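Local structure of peptidoglycan glycosyltransferase (Atopobium parvulum, 4OVD) at residues 235-243 and 530-541; 311-321 and 336-347. The protein belongs to the penicillin-binding proteins, pairing a dimerisation domain with a penicillin-binding transpeptidase domain. All coordinates share one frame; numbering follows the deposited sequence.

Contact 1: residues 235-243 and 530-541; sequences LTAAVKDFE and GLNDTHQLASQS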
loop_
_atom_site.group_PDB
_atom_site.type_symbol
_atom_site.label_atom_id
_atom_site.label_comp_id
_atom_site.label_asym_id
_atom_site.label_seq_id
_atom_site.Cartn_x
_atom_site.Cartn_y
_atom_site.Cartn_z
ATOM N N LEU A 235 -13.683 5.726 -0.433
ATOM C CA LEU A 235 -13.057 5.609 0.871
ATOM C C LEU A 235 -13.878 6.444 1.876
ATOM O O LEU A 235 -14.199 5.988 2.960
ATOM C CB LEU A 235 -11.600 6.063 0.800
ATOM C CG LEU A 235 -10.923 6.180 2.162
ATOM C CD1 LEU A 235 -10.968 4.871 2.913
ATOM C CD2 LEU A 235 -9.510 6.651 2.027
ATOM N N THR A 236 -14.274 7.650 1.510
ATOM C CA THR A 236 -15.075 8.475 2.468
ATOM C C THR A 236 -16.364 7.769 2.885
ATOM O O THR A 236 -16.677 7.673 4.096
ATOM C CB THR A 236 -15.381 9.872 1.891
ATOM O OG1 THR A 236 -14.150 10.506 1.536
ATOM C CG2 THR A 236 -16.157 10.743 2.872
ATOM N N ALA A 237 -17.065 7.194 1.903
ATOM C CA ALA A 237 -18.339 6.467 2.184
ATOM C C ALA A 237 -18.103 5.233 3.044
ATOM O O ALA A 237 -18.919 4.917 3.919
ATOM C CB ALA A 237 -19.108 6.100 0.891
ATOM N N ALA A 238 -16.981 4.553 2.815
ATOM C CA ALA A 238 -16.679 3.359 3.585
ATOM C C ALA A 238 -16.403 3.682 5.041
ATOM O O ALA A 238 -16.816 2.948 5.936
ATOM C CB ALA A 238 -15.467 2.666 2.991
ATOM N N VAL A 239 -15.573 4.705 5.255
ATOM C CA VAL A 239 -15.251 5.149 6.593
ATOM C C VAL A 239 -16.530 5.414 7.341
ATOM O O VAL A 239 -16.689 4.966 8.467
ATOM C CB VAL A 239 -14.301 6.376 6.552
ATOM C CG1 VAL A 239 -14.391 7.235 7.827
ATOM C CG2 VAL A 239 -12.882 5.858 6.301
ATOM N N LYS A 240 -17.454 6.102 6.693
ATOM C CA LYS A 240 -18.770 6.378 7.273
ATOM C C LYS A 240 -19.570 5.076 7.541
ATOM O O LYS A 240 -19.953 4.794 8.694
ATOM C CB LYS A 240 -19.549 7.332 6.346
ATOM C CG LYS A 240 -20.956 7.682 6.791
ATOM C CD LYS A 240 -21.713 8.577 5.801
ATOM C CE LYS A 240 -23.211 8.519 6.104
ATOM N NZ LYS A 240 -24.028 9.489 5.313
ATOM N N ASP A 241 -19.772 4.246 6.517
ATOM C CA ASP A 241 -20.570 2.997 6.650
ATOM C C ASP A 241 -20.050 1.993 7.629
ATOM O O ASP A 241 -20.838 1.315 8.265
ATOM C CB ASP A 241 -20.712 2.227 5.316
ATOM C CG ASP A 241 -21.324 3.067 4.184
ATOM O OD1 ASP A 241 -22.037 4.062 4.443
ATOM O OD2 ASP A 241 -21.054 2.729 3.003
ATOM N N PHE A 242 -18.726 1.861 7.736
ATOM C CA PHE A 242 -18.130 0.856 8.632
ATOM C C PHE A 242 -17.591 1.445 9.936
ATOM O O PHE A 242 -16.968 0.740 10.756
ATOM C CB PHE A 242 -17.109 0.027 7.838
ATOM C CG PHE A 242 -17.702 -0.602 6.597
ATOM C CD1 PHE A 242 -18.632 -1.638 6.705
ATOM C CD2 PHE A 242 -17.333 -0.181 5.340
ATOM C CE1 PHE A 242 -19.186 -2.221 5.570
ATOM C CE2 PHE A 242 -17.878 -0.761 4.202
ATOM C CZ PHE A 242 -18.811 -1.768 4.308
ATOM N N GLU A 243 -17.861 2.739 10.158
ATOM C CA GLU A 243 -17.507 3.367 11.418
ATOM C C GLU A 243 -15.994 3.194 11.686
ATOM O O GLU A 243 -15.600 2.655 12.696
ATOM C CB GLU A 243 -18.355 2.694 12.531
ATOM C CG GLU A 243 -19.863 2.967 12.507
ATOM C CD GLU A 243 -20.334 4.029 13.517
ATOM O OE1 GLU A 243 -20.041 3.886 14.737
ATOM O OE2 GLU A 243 -21.075 4.964 13.125
ATOM N N GLY A 530 -8.040 -0.331 3.281
ATOM C CA GLY A 530 -7.853 -0.454 4.719
ATOM C C GLY A 530 -8.799 0.483 5.455
ATOM O O GLY A 530 -8.971 1.592 5.038
ATOM N N LEU A 531 -9.335 0.044 6.582
ATOM C CA LEU A 531 -10.247 0.786 7.406
ATOM C C LEU A 531 -9.687 0.668 8.790
ATOM O O LEU A 531 -9.615 -0.450 9.327
ATOM C CB LEU A 531 -11.626 0.174 7.362
ATOM C CG LEU A 531 -12.244 0.362 5.960
ATOM C CD1 LEU A 531 -13.505 -0.483 5.733
ATOM C CD2 LEU A 531 -12.520 1.836 5.667
ATOM N N ASN A 532 -9.387 1.827 9.371
ATOM C CA ASN A 532 -8.721 1.911 10.666
ATOM C C ASN A 532 -9.673 2.256 11.788
ATOM O O ASN A 532 -10.509 3.183 11.697
ATOM C CB ASN A 532 -7.588 2.908 10.631
ATOM C CG ASN A 532 -6.623 2.695 9.481
ATOM O OD1 ASN A 532 -6.506 1.618 8.878
ATOM N ND2 ASN A 532 -5.929 3.759 9.137
ATOM N N ASP A 533 -9.580 1.404 12.799
ATOM C CA ASP A 533 -10.382 1.430 14.013
ATOM C C ASP A 533 -11.857 1.204 13.731
ATOM O O ASP A 533 -12.739 2.028 14.026
ATOM C CB ASP A 533 -10.096 2.676 14.876
ATOM C CG ASP A 533 -10.562 2.509 16.329
ATOM O OD1 ASP A 533 -11.100 1.433 16.704
ATOM O OD2 ASP A 533 -10.389 3.455 17.111
ATOM N N THR A 534 -12.104 0.031 13.168
ATOM C CA THR A 534 -13.436 -0.445 12.886
ATOM C C THR A 534 -13.668 -1.781 13.624
ATOM O O THR A 534 -12.766 -2.531 13.883
ATOM C CB THR A 534 -13.744 -0.586 11.374
ATOM O OG1 THR A 534 -15.087 -1.039 11.259
ATOM C CG2 THR A 534 -12.876 -1.644 10.700
ATOM N N HIS A 535 -14.899 -2.104 13.900
ATOM C CA HIS A 535 -15.217 -3.344 14.596
ATOM C C HIS A 535 -15.700 -4.369 13.657
ATOM O O HIS A 535 -15.914 -5.505 14.040
ATOM C CB HIS A 535 -16.236 -3.098 15.722
ATOM C CG HIS A 535 -15.594 -2.535 16.949
ATOM N ND1 HIS A 535 -15.617 -1.190 17.261
ATOM C CD2 HIS A 535 -14.796 -3.123 17.873
ATOM C CE1 HIS A 535 -14.929 -0.986 18.371
ATOM N NE2 HIS A 535 -14.424 -2.142 18.766
ATOM N N GLN A 536 -15.912 -3.958 12.428
ATOM C CA GLN A 536 -16.322 -4.897 11.424
ATOM C C GLN A 536 -15.162 -5.593 10.769
ATOM O O GLN A 536 -14.143 -4.968 10.487
ATOM C CB GLN A 536 -17.154 -4.228 10.383
ATOM C CG GLN A 536 -18.483 -3.807 10.970
ATOM C CD GLN A 536 -19.480 -3.642 9.874
ATOM O OE1 GLN A 536 -19.785 -4.595 9.133
ATOM N NE2 GLN A 536 -19.977 -2.445 9.733
ATOM N N LEU A 537 -15.371 -6.884 10.480
ATOM C CA LEU A 537 -14.352 -7.764 9.901
ATOM C C LEU A 537 -14.037 -7.379 8.508
ATOM O O LEU A 537 -14.920 -6.965 7.776
ATOM C CB LEU A 537 -14.870 -9.198 9.866
ATOM C CG LEU A 537 -15.134 -9.865 11.222
ATOM C CD1 LEU A 537 -16.095 -11.024 11.077
ATOM C CD2 LEU A 537 -13.833 -10.270 11.898
ATOM N N ALA A 538 -12.777 -7.553 8.116
ATOM C CA ALA A 538 -12.338 -7.303 6.738
ATOM C C ALA A 538 -13.204 -8.030 5.637
ATOM O O ALA A 538 -13.475 -7.461 4.567
ATOM C CB ALA A 538 -10.874 -7.660 6.619
ATOM N N SER A 539 -13.698 -9.225 5.941
ATOM C CA SER A 539 -14.518 -10.008 5.017
ATOM C C SER A 539 -15.853 -9.301 4.688
ATOM O O SER A 539 -16.417 -9.506 3.600
ATOM C CB SER A 539 -14.830 -11.359 5.627
ATOM O OG SER A 539 -15.600 -11.212 6.836
ATOM N N GLN A 540 -16.347 -8.472 5.625
ATOM C CA GLN A 540 -17.604 -7.769 5.434
ATOM C C GLN A 540 -17.376 -6.303 5.184
ATOM O O GLN A 540 -18.335 -5.537 4.979
ATOM C CB GLN A 540 -18.516 -7.918 6.681
ATOM C CG GLN A 540 -18.822 -9.382 7.030
ATOM C CD GLN A 540 -19.272 -10.154 5.779
ATOM O OE1 GLN A 540 -20.043 -9.642 4.955
ATOM N NE2 GLN A 540 -18.752 -11.371 5.608
ATOM N N SER A 541 -16.139 -5.842 5.206
ATOM C CA SER A 541 -15.956 -4.424 5.028
ATOM C C SER A 541 -14.946 -4.094 3.981
ATOM O O SER A 541 -15.294 -3.759 2.881
ATOM C CB SER A 541 -15.650 -3.761 6.369
ATOM O OG SER A 541 -14.474 -4.265 6.921
#
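Phe-242, in the last turn of helix 225-242, reaches across to Leu-531 on strand 525-532 and to the loop that follows it. CG lies anti to the carbonyl carbon (chi1 -55°), which sets the ring against Leu-531, Gln-536 and Ser-541. Phe-242 CB passes Thr-534 OG1 at 4.1 Å. CG and CD1 lie under Ser-541 CB, which sits over one ring face, 3.8 Å from the ring centroid of Phe-242, in a CH-pi contact. Asp-241 CB covers the opposite face. At the rim, Phe-242 CD1 also meets Gln-536 NE2 at 3.4 Å, with the amide plane turned 67° from the ring. Phe-242 CD2 touches Leu-531 CD1 at 3.9 Å. CE1 and CZ approach Gln-540 O; CZ also meets Ser-541 CA, and CE2 lies by Ser-541 O. The other branch of Leu-531, CD2, packs on Ala-238 CB and Val-239 CG2. Beside the ring, Thr-534 OG1 donates to Phe-242 O at 2.6 Å. The same OG1 accepts from Gln-536 N, forming an ST turn. Glu-243 closes the helix in a Schellman motif, and its carboxylate pairs with Lys-245. The contact is thus mainly apolar, with one short hydroxyl bond tying helix end to loop and a longer one, from Gln-536 N, using the same oxygen as acceptor.

Contact 2: residues 311-321 and 336-347; sequences FGPNSTFNIPT and RTSAMDMSVREM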
loop_
_atom_site.group_PDB
_atom_site.type_symbol
_atom_site.label_atom_id
_atom_site.label_comp_id
_atom_site.label_asym_id
_atom_site.label_seq_id
_atom_site.Cartn_x
_atom_site.Cartn_y
_atom_site.Cartn_z
ATOM N N PHE A 311 7.400 -26.482 1.898
ATOM C CA PHE A 311 6.066 -27.016 1.785
ATOM C C PHE A 311 5.470 -26.448 0.547
ATOM O O PHE A 311 6.045 -25.529 -0.071
ATOM C CB PHE A 311 5.162 -26.606 2.998
ATOM C CG PHE A 311 5.256 -25.158 3.406
ATOM C CD1 PHE A 311 4.605 -24.173 2.718
ATOM C CD2 PHE A 311 5.998 -24.806 4.549
ATOM C CE1 PHE A 311 4.674 -22.839 3.135
ATOM C CE2 PHE A 311 6.097 -23.482 4.940
ATOM C CZ PHE A 311 5.425 -22.503 4.233
ATOM N N GLY A 312 4.298 -26.949 0.176
ATOM C CA GLY A 312 3.558 -26.359 -0.996
ATOM C C GLY A 312 2.091 -26.183 -0.564
ATOM O O GLY A 312 1.743 -26.565 0.548
ATOM N N PRO A 313 1.215 -25.644 -1.441
ATOM C CA PRO A 313 -0.192 -25.391 -1.127
ATOM C C PRO A 313 -0.953 -26.582 -0.555
ATOM O O PRO A 313 -1.772 -26.452 0.353
ATOM C CB PRO A 313 -0.753 -25.022 -2.472
ATOM C CG PRO A 313 0.374 -24.323 -3.137
ATOM C CD PRO A 313 1.588 -25.085 -2.748
ATOM N N ASN A 314 -0.638 -27.777 -1.023
ATOM C CA ASN A 314 -1.359 -28.951 -0.583
ATOM C C ASN A 314 -0.760 -29.653 0.589
ATOM O O ASN A 314 -1.357 -30.576 1.153
ATOM C CB ASN A 314 -1.575 -29.875 -1.806
ATOM C CG ASN A 314 -2.496 -29.228 -2.866
ATOM O OD1 ASN A 314 -3.341 -28.333 -2.576
ATOM N ND2 ASN A 314 -2.299 -29.627 -4.095
ATOM N N SER A 315 0.403 -29.177 1.059
ATOM C CA SER A 315 1.036 -29.758 2.243
ATOM C C SER A 315 0.099 -29.667 3.416
ATOM O O SER A 315 -0.321 -28.569 3.784
ATOM C CB SER A 315 2.378 -29.096 2.574
ATOM O OG SER A 315 3.190 -29.138 1.426
ATOM N N THR A 316 -0.139 -30.822 4.045
ATOM C CA THR A 316 -1.094 -30.947 5.110
ATOM C C THR A 316 -0.549 -31.293 6.451
ATOM O O THR A 316 0.180 -32.241 6.578
ATOM C CB THR A 316 -2.171 -31.939 4.665
ATOM O OG1 THR A 316 -2.727 -31.453 3.449
ATOM C CG2 THR A 316 -3.293 -32.117 5.699
ATOM N N PHE A 317 -0.933 -30.482 7.469
ATOM C CA PHE A 317 -0.450 -30.602 8.861
ATOM C C PHE A 317 -1.571 -30.636 9.864
ATOM O O PHE A 317 -2.689 -30.128 9.628
ATOM C CB PHE A 317 0.439 -29.423 9.192
ATOM C CG PHE A 317 1.581 -29.265 8.232
ATOM C CD1 PHE A 317 2.773 -29.926 8.438
ATOM C CD2 PHE A 317 1.443 -28.468 7.125
ATOM C CE1 PHE A 317 3.807 -29.801 7.544
ATOM C CE2 PHE A 317 2.463 -28.369 6.193
ATOM C CZ PHE A 317 3.658 -29.011 6.432
ATOM N N ASN A 318 -1.306 -31.323 10.964
ATOM C CA ASN A 318 -2.299 -31.442 12.027
ATOM C C ASN A 318 -2.163 -30.171 12.904
ATOM O O ASN A 318 -1.201 -29.984 13.629
ATOM C CB ASN A 318 -2.097 -32.737 12.821
ATOM C CG ASN A 318 -3.282 -33.048 13.714
ATOM O OD1 ASN A 318 -4.401 -33.296 13.252
ATOM N ND2 ASN A 318 -3.045 -33.039 14.993
ATOM N N ILE A 319 -3.111 -29.268 12.772
ATOM C CA ILE A 319 -2.991 -27.980 13.474
ATOM C C ILE A 319 -3.806 -27.965 14.784
ATOM O O ILE A 319 -5.049 -28.111 14.733
ATOM C CB ILE A 319 -3.365 -26.849 12.502
ATOM C CG1 ILE A 319 -2.450 -26.847 11.220
ATOM C CG2 ILE A 319 -3.288 -25.471 13.147
ATOM C CD1 ILE A 319 -0.997 -26.627 11.478
ATOM N N PRO A 320 -3.132 -27.761 15.950
ATOM C CA PRO A 320 -3.896 -27.725 17.199
ATOM C C PRO A 320 -4.792 -26.523 17.319
ATOM O O PRO A 320 -4.746 -25.610 16.491
ATOM C CB PRO A 320 -2.814 -27.723 18.302
ATOM C CG PRO A 320 -1.619 -27.131 17.636
ATOM C CD PRO A 320 -1.704 -27.467 16.173
ATOM N N THR A 321 -5.608 -26.495 18.377
ATOM C CA THR A 321 -6.543 -25.358 18.565
ATOM C C THR A 321 -5.784 -24.182 19.003
ATOM O O THR A 321 -6.218 -23.065 18.794
ATOM C CB THR A 321 -7.625 -25.642 19.640
ATOM O OG1 THR A 321 -6.966 -26.260 20.737
ATOM C CG2 THR A 321 -8.664 -26.638 19.139
ATOM N N ARG A 336 -13.861 -25.325 15.954
ATOM C CA ARG A 336 -13.278 -26.586 16.361
ATOM C C ARG A 336 -12.820 -26.535 17.785
ATOM O O ARG A 336 -12.656 -25.468 18.315
ATOM C CB ARG A 336 -12.118 -26.972 15.407
ATOM C CG ARG A 336 -11.009 -25.954 15.289
ATOM C CD ARG A 336 -10.088 -26.232 14.091
ATOM N NE ARG A 336 -8.928 -25.312 14.173
ATOM C CZ ARG A 336 -7.764 -25.629 14.702
ATOM N NH1 ARG A 336 -7.566 -26.859 15.140
ATOM N NH2 ARG A 336 -6.798 -24.721 14.771
ATOM N N THR A 337 -12.728 -27.708 18.395
ATOM C CA THR A 337 -12.262 -27.873 19.747
ATOM C C THR A 337 -11.187 -28.938 19.673
ATOM O O THR A 337 -10.704 -29.422 20.676
ATOM C CB THR A 337 -13.385 -28.271 20.767
ATOM O OG1 THR A 337 -14.143 -29.387 20.276
ATOM C CG2 THR A 337 -14.346 -27.085 21.058
ATOM N N SER A 338 -10.759 -29.248 18.458
ATOM C CA SER A 338 -9.756 -30.243 18.272
ATOM C C SER A 338 -8.933 -29.782 17.097
ATOM O O SER A 338 -9.312 -28.835 16.338
ATOM C CB SER A 338 -10.423 -31.598 17.953
ATOM O OG SER A 338 -11.355 -31.432 16.854
ATOM N N ALA A 339 -7.787 -30.427 17.006
ATOM C CA ALA A 339 -6.837 -30.214 15.951
ATOM C C ALA A 339 -7.523 -30.523 14.601
ATOM O O ALA A 339 -8.401 -31.353 14.519
ATOM C CB ALA A 339 -5.653 -31.147 16.158
HETATM N N MSE A 340 -7.124 -29.844 13.551
HETATM C CA MSE A 340 -7.696 -30.086 12.283
HETATM C C MSE A 340 -6.518 -30.256 11.359
HETATM O O MSE A 340 -5.491 -29.594 11.489
HETATM C CB MSE A 340 -8.573 -28.871 11.913
HETATM C CG MSE A 340 -9.123 -28.882 10.492
HETATM SE SE MSE A 340 -10.057 -27.189 10.034
HETATM C CE MSE A 340 -10.148 -27.543 8.077
ATOM N N ASP A 341 -6.675 -31.169 10.418
ATOM C CA ASP A 341 -5.685 -31.379 9.376
ATOM C C ASP A 341 -5.952 -30.285 8.376
ATOM O O ASP A 341 -7.070 -30.184 7.863
ATOM C CB ASP A 341 -5.947 -32.765 8.789
ATOM C CG ASP A 341 -5.555 -33.840 9.765
ATOM O OD1 ASP A 341 -4.417 -33.710 10.299
ATOM O OD2 ASP A 341 -6.369 -34.754 10.024
HETATM N N MSE A 342 -4.992 -29.421 8.130
HETATM C CA MSE A 342 -5.204 -28.311 7.203
HETATM C C MSE A 342 -4.068 -28.215 6.261
HETATM O O MSE A 342 -2.917 -28.410 6.671
HETATM C CB MSE A 342 -5.164 -26.939 7.952
HETATM C CG MSE A 342 -6.107 -26.720 9.084
HETATM SE SE MSE A 342 -5.724 -24.885 9.699
HETATM C CE MSE A 342 -6.809 -24.956 11.349
ATOM N N SER A 343 -4.348 -28.075 4.971
ATOM C CA SER A 343 -3.284 -27.832 3.981
ATOM C C SER A 343 -2.851 -26.360 4.197
ATOM O O SER A 343 -3.573 -25.591 4.858
ATOM C CB SER A 343 -3.811 -28.026 2.592
ATOM O OG SER A 343 -4.848 -27.066 2.334
ATOM N N VAL A 344 -1.704 -25.984 3.658
ATOM C CA VAL A 344 -1.211 -24.629 3.722
ATOM C C VAL A 344 -2.272 -23.761 3.049
ATOM O O VAL A 344 -2.573 -22.659 3.508
ATOM C CB VAL A 344 0.142 -24.455 3.036
ATOM C CG1 VAL A 344 0.541 -22.967 3.004
ATOM C CG2 VAL A 344 1.204 -25.281 3.749
ATOM N N ARG A 345 -2.797 -24.231 1.930
ATOM C CA ARG A 345 -3.918 -23.534 1.219
ATOM C C ARG A 345 -5.079 -23.266 2.210
ATOM O O ARG A 345 -5.584 -22.154 2.347
ATOM C CB ARG A 345 -4.427 -24.359 0.037
ATOM C CG ARG A 345 -5.599 -23.717 -0.686
ATOM C CD ARG A 345 -6.202 -24.691 -1.684
ATOM N NE ARG A 345 -5.233 -25.205 -2.636
ATOM C CZ ARG A 345 -4.795 -24.512 -3.679
ATOM N NH1 ARG A 345 -5.283 -23.288 -3.949
ATOM N NH2 ARG A 345 -3.916 -25.061 -4.498
ATOM N N GLU A 346 -5.453 -24.259 2.952
ATOM C CA GLU A 346 -6.540 -24.063 3.936
ATOM C C GLU A 346 -6.184 -23.065 5.039
ATOM O O GLU A 346 -7.030 -22.332 5.480
ATOM C CB GLU A 346 -6.874 -25.414 4.535
ATOM C CG GLU A 346 -7.931 -25.391 5.625
ATOM C CD GLU A 346 -9.258 -24.856 5.178
ATOM O OE1 GLU A 346 -9.485 -24.741 3.918
ATOM O OE2 GLU A 346 -10.041 -24.527 6.108
HETATM N N MSE A 347 -4.933 -23.024 5.505
HETATM C CA MSE A 347 -4.578 -22.085 6.590
HETATM C C MSE A 347 -4.762 -20.691 6.086
HETATM O O MSE A 347 -5.226 -19.791 6.841
HETATM C CB MSE A 347 -3.122 -22.269 6.995
HETATM C CG MSE A 347 -2.889 -23.633 7.545
HETATM SE SE MSE A 347 -0.943 -23.861 7.894
HETATM C CE MSE A 347 -0.817 -25.795 7.916
HETATM O O HOH W 1 -5.327 -28.171 -0.237
#
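This contact is an antiparallel pairing of two short strands, 316-319 and 340-343, within the transpeptidase domain; its centre lies about 29 Å from the centre of the chain. The hydrogen-bonded pairs are Phe-317 with Met-342 and Ile-319 with Met-340. Met-340, Met-342 and Met-347 are all modelled as selenomethionine. Phe-317 N donates to Met-342 O at 3.0 Å, and Met-342 N returns a bond to Phe-317 O. The pairing runs on into helix 344-350, where Val-344 N binds Ser-315 O and Arg-345 N binds Pro-313 O. Ser-343 OG caps this helix by accepting from Glu-346 N, and a water links the hydroxyl to Asn-314 OD1.

On the face bearing Phe-317 and Ile-319, the CE methyl of Met-347 lies 3.6 Å from Phe-317 CD2 and 3.7 Å from Ile-319 CD1. Val-344 CG2 comes to the edge of the Phe-317 ring, and also touches Phe-311 CD1 at 3.7 Å. Leu-363 and Val-354 of helix 353-364 pack against this side.

At the other end, Arg-336 extends from CG to NE and its guanidinium donates to three backbone carbonyls. Arg-336 NH2 donates to Pro-320 O at 2.8 Å; the oxygen is in the guanidinium plane, but the N stands above the carbonyl plane. Arg-336 NH1 reaches Ile-319 O at 2.8 Å from the opposite face to Met-340 N, and it also binds Ser-338 O. Asp-334 and Asp-332 form salt bridges with this arginine and would probably offset part of its charge. Together the two segments form a two-stranded antiparallel sheet leading directly into an N-capped helix.

Overall arrangement
From the N terminus, the chain first passes through strands and short helices before helix 225-242. The end of that helix supplies residues 235-243 of contact 1. The chain then enters the five-stranded antiparallel sheet through strands 248-253 and 260-266, and continues past helix 298-307 to contact 2. There, residues 311-321 and 336-347 close a short loop with 14 residues between them. Helices and the remaining sheet strands follow, until strand 525-532 brings in residues 530-541 and closes the long loop of contact 1. Contact 2 is nested inside it. Their centres are 30 Å apart and they do not touch. Contact 1 joins a helix to the central sheet; contact 2 pairs strand 316-319 and the turn before it with strand 340-343 and the start of helix 344-350.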